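PDB 3LLC: putative hydrolase from Agrobacterium vitis, which probably acts as an acyl-protein thioesterase of the alpha/beta hydrolase fold, removing fatty acyl groups from protein cysteines, and may also hydrolyse mycophenolic acid acyl-glucuronide. Local coordinates for residues T88-L93 against R194-M199; D152-L157 against A188-G193; G116-L121 against D148-L153. One frame throughout, in Å; residues are numbered along the deposited sequence.

Contact 1 of 3, residues T88-L93 against R194-M199; sequences TISRWL and RANRVM. With EDO (1,2-ethanediol), chain C; EDO (1,2-ethanediol), chain D.
Ser90 OG is gripped from two directions: Asn196 ND2 donates to it at 3.0 Å, and Asp192 OD1 is hydrogen-bonded to it. The bond from the amide is nearly straight, with an N-H...O angle of 166°, and OG lies only 6° out of the Asn196 amide plane. ND2 also donates to Asp192 O, while Asn196 OD1 accepts from Arg122 NE, so three bonds fix the rotation of this buried amide. Ile89 lays its CG2 methyl over the flat of the group, 3.7 Å from Asn196 CG; with CG2 opposite the backbone N, the rest of the isoleucine chain leads off toward Trp118. Leu93 CD2 closes in beyond OD1, at 4.1 Å from that Asn196 atom. In alpha/beta-hydrolase terms, the first turn of helix 89-103, which packs on the central sheet, meets the chain as it leaves helix 187-195, within the excursion between strands 136-143 and 209-214. The helix start is N-capped by Thr88, whose OG1 accepts from Arg91 N at 3.1 Å. Val198 O accepts from O2 of a 1,2-ethanediol (chain C), probably from the crystallisation liquor, at 2.7 Å; a second ethanediol (chain D) reaches Ala195 O and Arg197 O weakly.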
ATOM      1  N   THR A  88     -10.721   4.501   6.063  1.00 20.47           N
ATOM      2  CA  THR A  88     -10.841   5.160   4.764  1.00 18.84           C
ATOM      3  C   THR A  88      -9.414   5.294   4.206  1.00 19.18           C
ATOM      4  O   THR A  88      -8.420   5.248   4.960  1.00 20.34           O
ATOM      5  CB  THR A  88     -11.484   6.574   4.874  1.00 20.41           C
ATOM      6  OG1 THR A  88     -10.636   7.409   5.686  1.00 21.79           O
ATOM      7  CG2 THR A  88     -12.964   6.591   5.442  1.00 20.35           C
ATOM      8  N   ILE A  89      -9.291   5.493   2.897  1.00 18.87           N
ATOM      9  CA  ILE A  89      -8.015   5.804   2.293  1.00 17.82           C
ATOM     10  C   ILE A  89      -7.357   7.005   3.013  1.00 18.73           C
ATOM     11  O   ILE A  89      -6.145   6.935   3.318  1.00 20.60           O
ATOM     12  CB  ILE A  89      -8.110   6.029   0.770  1.00 18.22           C
ATOM     13  CG1 ILE A  89      -8.673   4.788   0.032  1.00 24.62           C
ATOM     14  CG2 ILE A  89      -6.757   6.362   0.176  1.00 20.96           C
ATOM     15  CD1 ILE A  89      -7.824   3.578   0.145  1.00 21.31           C
ATOM     16  N   SER A  90      -8.109   8.076   3.275  1.00 20.13           N
ATOM     17  CA  SER A  90      -7.527   9.230   3.979  1.00 19.34           C
ATOM     18  C   SER A  90      -6.923   8.863   5.352  1.00 22.48           C
ATOM     19  O   SER A  90      -5.814   9.321   5.701  1.00 19.79           O
ATOM     20  CB  SER A  90      -8.523  10.376   4.141  1.00 22.11           C
ATOM     21  OG  SER A  90      -8.874  10.957   2.888  1.00 19.46           O
ATOM     22  N   ARG A  91      -7.660   8.082   6.161  1.00 19.89           N
ATOM     23  CA  ARG A  91      -7.179   7.696   7.500  1.00 20.84           C
ATOM     24  C   ARG A  91      -5.967   6.764   7.448  1.00 20.76           C
ATOM     25  O   ARG A  91      -5.026   6.894   8.258  1.00 19.45           O
ATOM     26  CB  ARG A  91      -8.304   7.051   8.352  1.00 19.95           C
ATOM     27  CG  ARG A  91      -9.242   8.087   8.934  1.00 24.54           C
ATOM     28  CD  ARG A  91     -10.502   7.501   9.499  1.00 27.29           C
ATOM     29  NE  ARG A  91     -10.347   6.519  10.579  1.00 27.23           N
ATOM     30  CZ  ARG A  91     -10.211   6.800  11.879  1.00 31.95           C
ATOM     31  NH1 ARG A  91     -10.118   8.054  12.324  1.00 33.34           N
ATOM     32  NH2 ARG A  91     -10.148   5.799  12.757  1.00 32.82           N
ATOM     33  N   TRP A  92      -5.975   5.824   6.494  1.00 20.91           N
ATOM     34  CA  TRP A  92      -4.887   4.855   6.363  1.00 21.07           C
ATOM     35  C   TRP A  92      -3.621   5.517   5.792  1.00 20.84           C
ATOM     36  O   TRP A  92      -2.510   5.202   6.210  1.00 20.46           O
ATOM     37  CB  TRP A  92      -5.344   3.647   5.519  1.00 20.72           C
ATOM     38  CG  TRP A  92      -6.397   2.800   6.263  1.00 22.86           C
ATOM     39  CD1 TRP A  92      -6.456   2.584   7.603  1.00 20.27           C
ATOM     40  CD2 TRP A  92      -7.499   2.040   5.693  1.00 19.82           C
ATOM     41  NE1 TRP A  92      -7.520   1.754   7.922  1.00 23.00           N
ATOM     42  CE2 TRP A  92      -8.166   1.400   6.774  1.00 21.33           C
ATOM     43  CE3 TRP A  92      -7.979   1.850   4.400  1.00 21.72           C
ATOM     44  CZ2 TRP A  92      -9.286   0.566   6.585  1.00 22.94           C
ATOM     45  CZ3 TRP A  92      -9.109   1.041   4.214  1.00 21.21           C
ATOM     46  CH2 TRP A  92      -9.751   0.427   5.303  1.00 20.02           C
ATOM     47  N   LEU A  93      -3.807   6.501   4.916  1.00 21.42           N
ATOM     48  CA  LEU A  93      -2.701   7.331   4.454  1.00 19.49           C
ATOM     49  C   LEU A  93      -2.119   8.153   5.607  1.00 19.81           C
ATOM     50  O   LEU A  93      -0.888   8.250   5.734  1.00 21.23           O
ATOM     51  CB  LEU A  93      -3.174   8.269   3.328  1.00 19.73           C
ATOM     52  CG  LEU A  93      -2.196   9.383   2.898  1.00 20.81           C
ATOM     53  CD1 LEU A  93      -0.881   8.774   2.286  1.00 20.89           C
ATOM     54  CD2 LEU A  93      -2.903  10.321   1.840  1.00 21.11           C
ATOM     55  N   ARG A 194     -12.826   9.024  -3.766  1.00 18.97           N
ATOM     56  CA  ARG A 194     -12.796  10.090  -4.778  1.00 16.84           C
ATOM     57  C   ARG A 194     -11.939  11.289  -4.317  1.00 20.28           C
ATOM     58  O   ARG A 194     -11.304  11.965  -5.157  1.00 19.88           O
ATOM     59  CB  ARG A 194     -14.207  10.520  -5.218  1.00 17.58           C
ATOM     60  CG  ARG A 194     -14.771   9.590  -6.318  1.00 17.44           C
ATOM     61  CD  ARG A 194     -16.268   9.861  -6.605  1.00 18.53           C
ATOM     62  NE  ARG A 194     -16.709   9.050  -7.752  1.00 19.88           N
ATOM     63  CZ  ARG A 194     -16.636   9.412  -9.031  1.00 23.19           C
ATOM     64  NH1 ARG A 194     -16.158  10.605  -9.380  1.00 18.39           N
ATOM     65  NH2 ARG A 194     -17.082   8.588  -9.982  1.00 21.29           N
ATOM     66  N   ALA A 195     -11.936  11.551  -3.008  1.00 20.48           N
ATOM     67  CA  ALA A 195     -11.033  12.567  -2.420  1.00 21.66           C
ATOM     68  C   ALA A 195      -9.568  12.220  -2.692  1.00 21.14           C
ATOM     69  O   ALA A 195      -8.750  13.099  -2.797  1.00 22.64           O
ATOM     70  CB  ALA A 195     -11.278  12.763  -0.909  1.00 18.07           C
ATOM     71  N   ASN A 196      -9.237  10.940  -2.827  1.00 18.60           N
ATOM     72  CA  ASN A 196      -7.871  10.464  -3.043  1.00 19.07           C
ATOM     73  C   ASN A 196      -7.545   9.966  -4.471  1.00 19.22           C
ATOM     74  O   ASN A 196      -6.540   9.260  -4.708  1.00 19.59           O
ATOM     75  CB  ASN A 196      -7.581   9.350  -2.018  1.00 19.56           C
ATOM     76  CG  ASN A 196      -7.460   9.881  -0.612  1.00 20.85           C
ATOM     77  OD1 ASN A 196      -6.392  10.382  -0.238  1.00 21.20           O
ATOM     78  ND2 ASN A 196      -8.554   9.778   0.201  1.00 18.94           N
ATOM     79  N   ARG A 197      -8.392  10.334  -5.439  1.00 18.65           N
ATOM     80  CA  ARG A 197      -8.231   9.827  -6.788  1.00 19.11           C
ATOM     81  C   ARG A 197      -6.909  10.371  -7.362  1.00 21.20           C
ATOM     82  O   ARG A 197      -6.689  11.599  -7.357  1.00 21.23           O
ATOM     83  CB  ARG A 197      -9.420  10.243  -7.662  1.00 18.09           C
ATOM     84  CG  ARG A 197      -9.541   9.494  -8.996  1.00 17.21           C
ATOM     85  CD  ARG A 197     -10.815   9.906  -9.747  1.00 20.05           C
ATOM     86  NE  ARG A 197     -11.151   8.920 -10.779  1.00 18.07           N
ATOM     87  CZ  ARG A 197     -12.316   8.849 -11.414  1.00 16.94           C
ATOM     88  NH1 ARG A 197     -13.283   9.724 -11.181  1.00 17.34           N
ATOM     89  NH2 ARG A 197     -12.508   7.874 -12.311  1.00 20.97           N
ATOM     90  N   VAL A 198      -6.058   9.477  -7.827  1.00 20.82           N
ATOM     91  CA  VAL A 198      -4.713   9.853  -8.357  1.00 21.45           C
ATOM     92  C   VAL A 198      -4.561   9.834  -9.877  1.00 24.35           C
ATOM     93  O   VAL A 198      -3.672  10.538 -10.413  1.00 22.59           O
ATOM     94  CB  VAL A 198      -3.557   9.039  -7.675  1.00 22.01           C
ATOM     95  CG1 VAL A 198      -3.512   9.310  -6.178  1.00 20.74           C
ATOM     96  CG2 VAL A 198      -3.631   7.513  -7.952  1.00 19.96           C
HETATM   97  N   MSE A 199      -5.413   9.072 -10.599  1.00 21.97           N
HETATM   98  CA  MSE A 199      -5.298   8.952 -12.056  1.00 22.78           C
HETATM   99  C   MSE A 199      -6.242   9.854 -12.869  1.00 20.89           C
HETATM  100  O   MSE A 199      -6.430   9.624 -14.058  1.00 21.89           O
HETATM  101  CB  MSE A 199      -5.414   7.470 -12.492  1.00 23.71           C
HETATM  102  CG  MSE A 199      -4.321   6.577 -11.883  1.00 21.96           C
HETATM  103 SE   MSE A 199      -4.301   4.758 -12.667  0.75 22.11          SE
HETATM  104  CE  MSE A 199      -6.085   4.264 -12.017  1.00 22.36           C
TER
HETATM  105  C1  EDO C 271      -2.951  14.654 -10.246  1.00 48.61           C
HETATM  106  O1  EDO C 271      -4.218  14.293 -10.790  1.00 45.03           O
HETATM  107  C2  EDO C 271      -2.145  13.382 -10.124  1.00 42.38           C
HETATM  108  O2  EDO C 271      -2.673  12.659  -9.041  1.00 35.44           O
HETATM  109  C1  EDO D 272      -5.843  13.621  -4.522  1.00 59.43           C
HETATM  110  O1  EDO D 272      -5.764  14.418  -3.319  1.00 60.96           O
HETATM  111  C2  EDO D 272      -4.461  13.208  -4.998  1.00 52.06           C
HETATM  112  O2  EDO D 272      -4.216  13.646  -6.333  1.00 56.39           O

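Contact 2 of 3, residues D152-L157 against A188-G193; sequences DLIEPL and ALMEDG
The carboxylate of Glu155, the flat group of this contact, is met along its oxygen edge by Arg194, while Met190 packs on the CG stem and on neither face. Arg194 presents two nitrogens, NH2 toward OE1 (the salt bridge) and NE toward OE2, with NE close to the carboxylate plane. OE2 also takes a hydrogen from a water at 2.9 Å, tilted about 24° out of that plane, and the water gives its other hydrogen to Met190 O at 2.8 Å, bridging the acid to the backbone of helix 187-195. Beside the water bridge, Met190, present as selenomethionine, supplies the apolar link. Its side chain bends at its last two torsions (chi2 -66°, chi3 -62°), which brings CE back into the angle between two residues: CE lies 3.6 Å from Glu155 CG and 3.8 Å from Ile154 CG2. The side chain of Ile154 comes within about 4 Å, nearest atoms, of a tetraethylene glycol, probably from the crystallisation liquor, which may mark a pocket. The contact joins residues 154-155, on the last part of the run from helix 149-154, to helix 187-195, both within the insertion between strands 136-143 and 209-214, where many alpha/beta hydrolases carry their cap or lid, and probably the cap here.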
ATOM      1  N   ASP A 152     -12.937   3.244 -10.039  1.00 18.40           N
ATOM      2  CA  ASP A 152     -12.569   2.632 -11.335  1.00 20.59           C
ATOM      3  C   ASP A 152     -12.882   1.138 -11.426  1.00 21.60           C
ATOM      4  O   ASP A 152     -13.147   0.669 -12.513  1.00 21.00           O
ATOM      5  CB  ASP A 152     -11.089   2.836 -11.661  1.00 20.94           C
ATOM      6  CG  ASP A 152     -10.716   4.307 -11.879  1.00 24.23           C
ATOM      7  OD1 ASP A 152     -11.512   5.203 -11.522  1.00 24.19           O
ATOM      8  OD2 ASP A 152      -9.581   4.537 -12.367  1.00 25.82           O
ATOM      9  N   LEU A 153     -12.799   0.413 -10.308  1.00 21.20           N
ATOM     10  CA  LEU A 153     -13.032  -1.043 -10.295  1.00 22.85           C
ATOM     11  C   LEU A 153     -14.353  -1.434  -9.616  1.00 22.41           C
ATOM     12  O   LEU A 153     -15.004  -2.386 -10.065  1.00 25.53           O
ATOM     13  CB  LEU A 153     -11.857  -1.781  -9.660  1.00 20.94           C
ATOM     14  CG  LEU A 153     -10.473  -1.576 -10.299  1.00 22.75           C
ATOM     15  CD1 LEU A 153      -9.365  -2.364  -9.566  1.00 20.68           C
ATOM     16  CD2 LEU A 153     -10.547  -1.898 -11.837  1.00 21.11           C
ATOM     17  N   ILE A 154     -14.783  -0.709  -8.581  1.00 19.54           N
ATOM     18  CA  ILE A 154     -16.068  -1.027  -7.911  1.00 20.91           C
ATOM     19  C   ILE A 154     -17.296  -0.332  -8.518  1.00 21.82           C
ATOM     20  O   ILE A 154     -18.273  -1.012  -8.944  1.00 19.29           O
ATOM     21  CB  ILE A 154     -16.003  -0.814  -6.386  1.00 19.45           C
ATOM     22  CG1 ILE A 154     -14.910  -1.729  -5.768  1.00 23.14           C
ATOM     23  CG2 ILE A 154     -17.399  -1.062  -5.749  1.00 18.12           C
ATOM     24  CD1 ILE A 154     -14.635  -1.524  -4.274  1.00 19.33           C
ATOM     25  N   GLU A 155     -17.287   1.009  -8.557  1.00 19.31           N
ATOM     26  CA  GLU A 155     -18.436   1.764  -9.073  1.00 21.19           C
ATOM     27  C   GLU A 155     -19.066   1.243 -10.394  1.00 16.99           C
ATOM     28  O   GLU A 155     -20.286   1.136 -10.474  1.00 17.74           O
ATOM     29  CB  GLU A 155     -18.131   3.279  -9.200  1.00 23.15           C
ATOM     30  CG  GLU A 155     -18.134   4.057  -7.852  1.00 26.09           C
ATOM     31  CD  GLU A 155     -17.927   5.577  -8.023  1.00 27.92           C
ATOM     32  OE1 GLU A 155     -18.330   6.085  -9.068  1.00 27.16           O
ATOM     33  OE2 GLU A 155     -17.363   6.249  -7.115  1.00 20.29           O
ATOM     34  N   PRO A 156     -18.256   0.952 -11.431  1.00 18.42           N
ATOM     35  CA  PRO A 156     -18.905   0.477 -12.658  1.00 22.82           C
ATOM     36  C   PRO A 156     -19.644  -0.862 -12.535  1.00 24.26           C
ATOM     37  O   PRO A 156     -20.479  -1.151 -13.365  1.00 24.33           O
ATOM     38  CB  PRO A 156     -17.749   0.354 -13.655  1.00 24.26           C
ATOM     39  CG  PRO A 156     -16.685   1.206 -13.119  1.00 25.34           C
ATOM     40  CD  PRO A 156     -16.820   1.190 -11.632  1.00 20.84           C
ATOM     41  N   LEU A 157     -19.347  -1.658 -11.511  1.00 25.89           N
ATOM     42  CA  LEU A 157     -19.991  -2.975 -11.327  1.00 28.26           C
ATOM     43  C   LEU A 157     -21.172  -2.965 -10.375  1.00 27.24           C
ATOM     44  O   LEU A 157     -21.870  -3.964 -10.294  1.00 29.16           O
ATOM     45  CB  LEU A 157     -18.969  -4.003 -10.827  1.00 29.63           C
ATOM     46  CG  LEU A 157     -17.807  -4.286 -11.775  1.00 32.78           C
ATOM     47  CD1 LEU A 157     -16.779  -5.151 -11.089  1.00 34.46           C
ATOM     48  CD2 LEU A 157     -18.299  -4.908 -13.085  1.00 34.58           C
ATOM     49  N   ALA A 188     -18.581   5.422   3.483  1.00 22.57           N
ATOM     50  CA  ALA A 188     -17.451   6.350   3.783  1.00 23.10           C
ATOM     51  C   ALA A 188     -16.192   6.072   2.964  1.00 23.05           C
ATOM     52  O   ALA A 188     -15.580   7.001   2.414  1.00 22.35           O
ATOM     53  CB  ALA A 188     -17.141   6.398   5.313  1.00 23.10           C
ATOM     54  N   LEU A 189     -15.809   4.799   2.833  1.00 19.80           N
ATOM     55  CA  LEU A 189     -14.704   4.420   1.964  1.00 21.60           C
ATOM     56  C   LEU A 189     -14.942   4.821   0.507  1.00 20.30           C
ATOM     57  O   LEU A 189     -14.023   5.328  -0.148  1.00 18.53           O
ATOM     58  CB  LEU A 189     -14.423   2.893   2.033  1.00 21.84           C
ATOM     59  CG  LEU A 189     -13.291   2.380   1.165  1.00 19.92           C
ATOM     60  CD1 LEU A 189     -11.956   2.374   1.918  1.00 22.40           C
ATOM     61  CD2 LEU A 189     -13.571   0.961   0.577  1.00 24.63           C
HETATM   62  N   MSE A 190     -16.124   4.535  -0.028  1.00 18.74           N
HETATM   63  CA  MSE A 190     -16.416   4.854  -1.434  1.00 19.97           C
HETATM   64  C   MSE A 190     -16.364   6.399  -1.665  1.00 19.46           C
HETATM   65  O   MSE A 190     -15.788   6.844  -2.645  1.00 20.72           O
HETATM   66  CB  MSE A 190     -17.803   4.334  -1.865  1.00 21.59           C
HETATM   67  CG  MSE A 190     -17.986   2.775  -1.772  1.00 18.59           C
HETATM   68 SE   MSE A 190     -16.937   1.803  -2.943  0.75 19.39          SE
HETATM   69  CE  MSE A 190     -17.677   2.512  -4.587  1.00 22.34           C
ATOM     70  N   GLU A 191     -16.946   7.170  -0.756  1.00 17.22           N
ATOM     71  CA  GLU A 191     -17.024   8.642  -0.932  1.00 18.25           C
ATOM     72  C   GLU A 191     -15.602   9.242  -0.832  1.00 18.48           C
ATOM     73  O   GLU A 191     -15.178  10.015  -1.680  1.00 19.08           O
ATOM     74  CB  GLU A 191     -17.947   9.261   0.104  1.00 19.83           C
ATOM     75  CG  GLU A 191     -19.440   8.980  -0.126  1.00 21.69           C
ATOM     76  CD  GLU A 191     -20.339   9.422   1.003  1.00 24.10           C
ATOM     77  OE1 GLU A 191     -19.875   9.800   2.105  1.00 28.73           O
ATOM     78  OE2 GLU A 191     -21.555   9.362   0.781  1.00 27.40           O
ATOM     79  N   ASP A 192     -14.854   8.806   0.167  1.00 20.40           N
ATOM     80  CA  ASP A 192     -13.482   9.306   0.393  1.00 21.38           C
ATOM     81  C   ASP A 192     -12.483   8.809  -0.654  1.00 22.44           C
ATOM     82  O   ASP A 192     -11.469   9.467  -0.884  1.00 21.39           O
ATOM     83  CB  ASP A 192     -13.054   9.000   1.842  1.00 20.69           C
ATOM     84  CG  ASP A 192     -11.586   9.353   2.131  1.00 20.60           C
ATOM     85  OD1 ASP A 192     -11.330  10.514   2.481  1.00 20.71           O
ATOM     86  OD2 ASP A 192     -10.711   8.488   1.999  1.00 19.55           O
ATOM     87  N   GLY A 193     -12.769   7.684  -1.345  1.00 17.92           N
ATOM     88  CA  GLY A 193     -11.902   7.219  -2.390  1.00 19.17           C
ATOM     89  C   GLY A 193     -11.775   8.259  -3.519  1.00 18.00           C
ATOM     90  O   GLY A 193     -10.696   8.382  -4.115  1.00 22.54           O
TER
HETATM   91  O   HOH W   1     -15.180   6.156  -5.242  1.00 22.60           O

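Contact 3 of 3, residues G116-L121 against D148-L153; sequences GGWIAL and DFTSDL
This is a buried aromatic contact in which one indole, Trp118 of helix 115-128, lies against the first turn of helix 149-154. Helix 115-128 follows the probable nucleophile elbow, whose GxSxG pattern includes Ser114 and Gly116, and helix 149-154 begins just after strand 136-143. Trp118 reaches across because CG stands opposite the backbone N (chi1 -171°). Over the centre of one ring face sits the backbone N of Asp148, 3.4 Å from Trp118 CD2. The rim of the six-membered ring points at the face of Phe149 in an offset edge-to-face pair, with centroids 5.3 Å apart and planes at 77°; Trp118 CE3 and CZ3 both lie 3.6 Å from Phe149 CD2. Thr150 OG1 meets the same ring edge farther round, 3.7 Å from Trp118 CH2. The polar ends are satisfied elsewhere. Trp118 NE1 approaches Asp148 OD1 to 3.5 Å but is hydrogen-bonded to Asn196 O. Although Asp148 stands at the N-cap position of its helix, its side chain makes no capping bond and instead receives two backbone N-H groups, Val198 N on OD1 and Met199 N on OD2. The side chain of Phe149 also comes within about 4 Å, nearest atoms, of a tetraethylene glycol, probably from the crystallisation liquor, and lies near the probable Ser-His-Asp triad, consistent with a position beside the active-site pocket. Around the contact, Ile89 of helix 89-103 touches Trp118, Ala120 and Leu121 pack on strand 136-143, and Leu153 rests on His224 of helix 222-230.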
ATOM      1  N   GLY A 116      -2.237  -0.853  -0.929  1.00 22.35           N
ATOM      2  CA  GLY A 116      -1.009  -0.232  -0.445  1.00 22.93           C
ATOM      3  C   GLY A 116      -0.261   0.530  -1.550  1.00 21.12           C
ATOM      4  O   GLY A 116       0.483   1.473  -1.271  1.00 22.87           O
ATOM      5  N   GLY A 117      -0.446   0.110  -2.806  1.00 21.12           N
ATOM      6  CA  GLY A 117       0.059   0.835  -3.981  1.00 23.37           C
ATOM      7  C   GLY A 117      -0.605   2.180  -4.193  1.00 23.22           C
ATOM      8  O   GLY A 117       0.053   3.166  -4.573  1.00 23.82           O
ATOM      9  N   TRP A 118      -1.912   2.246  -3.919  1.00 22.77           N
ATOM     10  CA  TRP A 118      -2.647   3.542  -3.947  1.00 21.11           C
ATOM     11  C   TRP A 118      -2.095   4.448  -2.858  1.00 21.04           C
ATOM     12  O   TRP A 118      -1.811   5.633  -3.097  1.00 22.16           O
ATOM     13  CB  TRP A 118      -4.160   3.289  -3.699  1.00 22.98           C
ATOM     14  CG  TRP A 118      -5.116   4.459  -3.908  1.00 23.36           C
ATOM     15  CD1 TRP A 118      -4.814   5.736  -4.241  1.00 21.74           C
ATOM     16  CD2 TRP A 118      -6.550   4.391  -3.829  1.00 21.07           C
ATOM     17  NE1 TRP A 118      -5.979   6.488  -4.350  1.00 22.63           N
ATOM     18  CE2 TRP A 118      -7.053   5.677  -4.098  1.00 20.56           C
ATOM     19  CE3 TRP A 118      -7.453   3.367  -3.536  1.00 19.73           C
ATOM     20  CZ2 TRP A 118      -8.427   5.966  -4.105  1.00 21.03           C
ATOM     21  CZ3 TRP A 118      -8.802   3.645  -3.535  1.00 18.86           C
ATOM     22  CH2 TRP A 118      -9.290   4.931  -3.818  1.00 21.99           C
ATOM     23  N   ILE A 119      -1.960   3.897  -1.654  1.00 22.12           N
ATOM     24  CA  ILE A 119      -1.480   4.700  -0.529  0.50 21.42           C
ATOM     25  C   ILE A 119      -0.022   5.157  -0.790  1.00 22.72           C
ATOM     26  O   ILE A 119       0.311   6.307  -0.497  1.00 22.76           O
ATOM     27  CB  ILE A 119      -1.703   3.968   0.836  0.50 21.72           C
ATOM     28  CG1 ILE A 119      -3.214   3.766   1.072  0.50 22.44           C
ATOM     29  CG2 ILE A 119      -1.076   4.750   2.023  0.50 19.47           C
ATOM     30  CD1 ILE A 119      -3.545   2.872   2.257  0.50 16.31           C
ATOM     31  N   ALA A 120       0.808   4.300  -1.387  1.00 21.75           N
ATOM     32  CA  ALA A 120       2.192   4.694  -1.757  1.00 22.93           C
ATOM     33  C   ALA A 120       2.224   5.900  -2.690  1.00 22.44           C
ATOM     34  O   ALA A 120       3.027   6.832  -2.491  1.00 22.26           O
ATOM     35  CB  ALA A 120       2.952   3.512  -2.416  1.00 21.76           C
ATOM     36  N   LEU A 121       1.350   5.889  -3.703  1.00 21.28           N
ATOM     37  CA  LEU A 121       1.258   7.015  -4.680  1.00 21.45           C
ATOM     38  C   LEU A 121       0.789   8.315  -4.007  1.00 22.54           C
ATOM     39  O   LEU A 121       1.355   9.394  -4.257  1.00 23.08           O
ATOM     40  CB  LEU A 121       0.337   6.595  -5.849  1.00 22.70           C
ATOM     41  CG  LEU A 121       0.865   5.475  -6.749  1.00 24.36           C
ATOM     42  CD1 LEU A 121      -0.219   4.799  -7.629  1.00 21.47           C
ATOM     43  CD2 LEU A 121       1.988   6.059  -7.604  1.00 22.04           C
ATOM     44  N   ASP A 148      -7.271   4.150  -7.143  1.00 21.01           N
ATOM     45  CA  ASP A 148      -8.612   4.563  -7.534  1.00 18.63           C
ATOM     46  C   ASP A 148      -9.561   3.363  -7.668  1.00 19.62           C
ATOM     47  O   ASP A 148     -10.479   3.401  -8.477  1.00 18.34           O
ATOM     48  CB  ASP A 148      -8.591   5.348  -8.847  1.00 18.17           C
ATOM     49  CG  ASP A 148      -7.588   6.533  -8.812  1.00 21.29           C
ATOM     50  OD1 ASP A 148      -7.135   6.872  -7.676  1.00 20.36           O
ATOM     51  OD2 ASP A 148      -7.304   7.101  -9.905  1.00 22.58           O
ATOM     52  N   PHE A 149      -9.363   2.338  -6.836  1.00 21.63           N
ATOM     53  CA  PHE A 149     -10.189   1.131  -6.985  1.00 21.12           C
ATOM     54  C   PHE A 149     -11.673   1.396  -6.746  1.00 19.07           C
ATOM     55  O   PHE A 149     -12.540   0.748  -7.367  1.00 18.84           O
ATOM     56  CB  PHE A 149      -9.630  -0.091  -6.192  1.00 22.58           C
ATOM     57  CG  PHE A 149      -9.875  -0.079  -4.699  1.00 20.61           C
ATOM     58  CD1 PHE A 149     -11.116  -0.342  -4.162  1.00 22.50           C
ATOM     59  CD2 PHE A 149      -8.800   0.093  -3.812  1.00 24.67           C
ATOM     60  CE1 PHE A 149     -11.293  -0.369  -2.775  1.00 22.40           C
ATOM     61  CE2 PHE A 149      -8.993   0.067  -2.432  1.00 26.18           C
ATOM     62  CZ  PHE A 149     -10.215  -0.167  -1.928  1.00 23.97           C
ATOM     63  N   THR A 150     -12.002   2.334  -5.849  1.00 20.36           N
ATOM     64  CA  THR A 150     -13.414   2.607  -5.530  1.00 21.12           C
ATOM     65  C   THR A 150     -14.157   3.156  -6.747  1.00 20.65           C
ATOM     66  O   THR A 150     -15.239   2.685  -7.071  1.00 18.21           O
ATOM     67  CB  THR A 150     -13.572   3.551  -4.300  1.00 22.42           C
ATOM     68  OG1 THR A 150     -12.916   4.802  -4.579  1.00 21.49           O
ATOM     69  CG2 THR A 150     -12.971   2.909  -3.038  1.00 19.17           C
ATOM     70  N   SER A 151     -13.565   4.120  -7.467  1.00 17.67           N
ATOM     71  CA  SER A 151     -14.226   4.724  -8.592  1.00 18.83           C
ATOM     72  C   SER A 151     -14.054   3.915  -9.896  1.00 17.66           C
ATOM     73  O   SER A 151     -14.954   3.929 -10.767  1.00 18.56           O
ATOM     74  CB  SER A 151     -13.730   6.178  -8.827  1.00 22.50           C
ATOM     75  OG  SER A 151     -12.333   6.220  -9.045  1.00 21.24           O
ATOM     76  N   ASP A 152     -12.937   3.244 -10.039  1.00 18.40           N
ATOM     77  CA  ASP A 152     -12.569   2.632 -11.335  1.00 20.59           C
ATOM     78  C   ASP A 152     -12.882   1.138 -11.426  1.00 21.60           C
ATOM     79  O   ASP A 152     -13.147   0.669 -12.513  1.00 21.00           O
ATOM     80  CB  ASP A 152     -11.089   2.836 -11.661  1.00 20.94           C
ATOM     81  CG  ASP A 152     -10.716   4.307 -11.879  1.00 24.23           C
ATOM     82  OD1 ASP A 152     -11.512   5.203 -11.522  1.00 24.19           O
ATOM     83  OD2 ASP A 152      -9.581   4.537 -12.367  1.00 25.82           O
ATOM     84  N   LEU A 153     -12.799   0.413 -10.308  1.00 21.20           N
ATOM     85  CA  LEU A 153     -13.032  -1.043 -10.295  1.00 22.85           C
ATOM     86  C   LEU A 153     -14.353  -1.434  -9.616  1.00 22.41           C
ATOM     87  O   LEU A 153     -15.004  -2.386 -10.065  1.00 25.53           O
ATOM     88  CB  LEU A 153     -11.857  -1.781  -9.660  1.00 20.94           C
ATOM     89  CG  LEU A 153     -10.473  -1.576 -10.299  1.00 22.75           C
ATOM     90  CD1 LEU A 153      -9.365  -2.364  -9.566  1.00 20.68           C
ATOM     91  CD2 LEU A 153     -10.547  -1.898 -11.837  1.00 21.11           C
TER

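Contacts 1 and 3 are buried, their centres about 7 Å apart, whereas contact 2 lies farther from the middle of the chain and is partly open. Helix 187-195 serves contacts 1 and 2, helix 149-154 contacts 2 and 3, so the three form one cluster reaching from the sheet-packing helices 89-103 and 115-128 out to the insertion. The chemistry changes across it: a trapped amide in contact 1, an indole in an edge-to-face pair in contact 3, and a bent selenomethionine side chain beside bridging water in contact 2. The contacts also touch one another: Arg194 of contact 1 pairs with an acid of contact 2, while Gly193 O of contact 2 packs on Trp118 CZ2 of contact 3.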